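Local coordinates for LPXTG cell wall surface protein (Streptococcus gordonii, PDB 7AVH) that probably acts as a wall-anchored adhesin whose tandem SHIRT repeats project its N-terminal domains from the streptococcal surface, at residues Ser10-Pro13 / Gly14-Leu17. Residues are numbered along the deposited sequence; the frame is centred on the assembly and turned at random.
Sequences SGTP and GKEL
Ser10 ties the two limbs of this surface loop together through its hydroxyl. With chi1 at 170°, OG is anti to its own backbone N and lies inside the bend, where it gives a hydrogen bond to the carbonyl of Lys15, 2.8 Å from OG to Lys15 O. The donor sits 22° off the carbonyl plane. Ser10 OG also accepts from the amide of Thr12, at 3.0 Å from Thr12 N to Ser10 OG, and that bond is fairly straight at 163°. Two bonds therefore fix the rotation of the hydroxyl. A second tie crosses the tip, with Lys15 N 3.2 Å from Thr12 O. Beside this bond the side chains of Thr12 and Lys15 run side by side, pointing the same way, Thr12 CG2 lying 4.1 Å from Lys15 CG. Thr12 OG1 makes a hydrogen bond with the backbone N of Phe80, which joins the loop to strand 72-94. The lysine chain then bends twice, and its charged end has a cation-pi contact with Phe80. At the far limb Leu17 CD2 rests 3.8 Å from Ser10 CA. The inner side, where Ser10, Lys15 and Leu17 lie against Trp55 of strand 53-60, is the close-packed part. The outer side is looser: Pro13 and Gly14 form the exposed corner. The whole is an ST turn at Ser10 followed by a type II beta turn from Thr12 to Lys15, leading from strand 2-10 toward helix 19-22 of a SHIRT domain.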
loop_
_atom_site.group_PDB
_atom_site.type_symbol
_atom_site.label_atom_id
_atom_site.label_comp_id
_atom_site.label_asym_id
_atom_site.label_seq_id
_atom_site.Cartn_x
_atom_site.Cartn_y
_atom_site.Cartn_z
ATOM N N SER A 10 6.503 3.219 -16.625
ATOM C CA SER A 10 5.869 3.445 -15.335
ATOM C C SER A 10 5.996 4.928 -14.985
ATOM O O SER A 10 7.144 5.485 -15.085
ATOM C CB SER A 10 6.611 2.667 -14.291
ATOM O OG SER A 10 6.129 3.084 -12.996
ATOM N N GLY A 11 4.923 5.543 -14.510
ATOM C CA GLY A 11 4.928 6.890 -13.969
ATOM C C GLY A 11 4.922 6.904 -12.446
ATOM O O GLY A 11 4.671 7.978 -11.884
ATOM N N THR A 12 5.263 5.762 -11.832
ATOM C CA THR A 12 5.304 5.637 -10.348
ATOM C C THR A 12 6.717 5.298 -9.910
ATOM O O THR A 12 7.211 4.207 -10.171
ATOM C CB THR A 12 4.294 4.586 -9.895
ATOM O OG1 THR A 12 2.986 4.997 -10.312
ATOM C CG2 THR A 12 4.360 4.402 -8.393
ATOM N N PRO A 13 7.396 6.254 -9.240
ATOM C CA PRO A 13 8.780 6.052 -8.841
ATOM C C PRO A 13 8.917 4.756 -8.009
ATOM O O PRO A 13 8.040 4.504 -7.190
ATOM C CB PRO A 13 9.095 7.292 -7.979
ATOM C CG PRO A 13 8.133 8.360 -8.495
ATOM C CD PRO A 13 6.908 7.612 -9.000
ATOM N N GLY A 14 9.938 3.947 -8.273
ATOM C CA GLY A 14 10.234 2.701 -7.543
ATOM C C GLY A 14 9.450 1.492 -8.014
ATOM O O GLY A 14 9.692 0.408 -7.499
ATOM N N LYS A 15 8.578 1.617 -9.002
ATOM C CA LYS A 15 7.757 0.493 -9.498
ATOM C C LYS A 15 8.057 0.298 -10.972
ATOM O O LYS A 15 7.805 1.228 -11.764
ATOM C CB LYS A 15 6.262 0.757 -9.278
ATOM C CG LYS A 15 5.848 0.650 -7.802
ATOM C CD LYS A 15 5.665 -0.855 -7.301
ATOM C CE LYS A 15 4.973 -1.867 -8.264
ATOM N NZ LYS A 15 4.726 -3.220 -7.625
ATOM N N GLU A 16 8.445 -0.910 -11.337
ATOM C CA GLU A 16 8.610 -1.331 -12.760
ATOM C C GLU A 16 7.315 -1.933 -13.234
ATOM O O GLU A 16 6.484 -2.498 -12.489
ATOM C CB GLU A 16 9.774 -2.330 -12.919
ATOM C CG GLU A 16 11.100 -1.733 -12.490
ATOM C CD GLU A 16 11.637 -0.542 -13.288
ATOM O OE1 GLU A 16 11.420 -0.486 -14.540
ATOM O OE2 GLU A 16 12.316 0.337 -12.654
ATOM N N LEU A 17 7.064 -1.741 -14.526
ATOM C CA LEU A 17 5.885 -2.333 -15.153
ATOM C C LEU A 17 5.954 -3.851 -15.115
ATOM O O LEU A 17 6.987 -4.438 -15.432
ATOM C CB LEU A 17 5.789 -1.963 -16.649
ATOM C CG LEU A 17 5.597 -0.489 -16.935
ATOM C CD1 LEU A 17 5.580 -0.266 -18.448
ATOM C CD2 LEU A 17 4.357 0.108 -16.344
#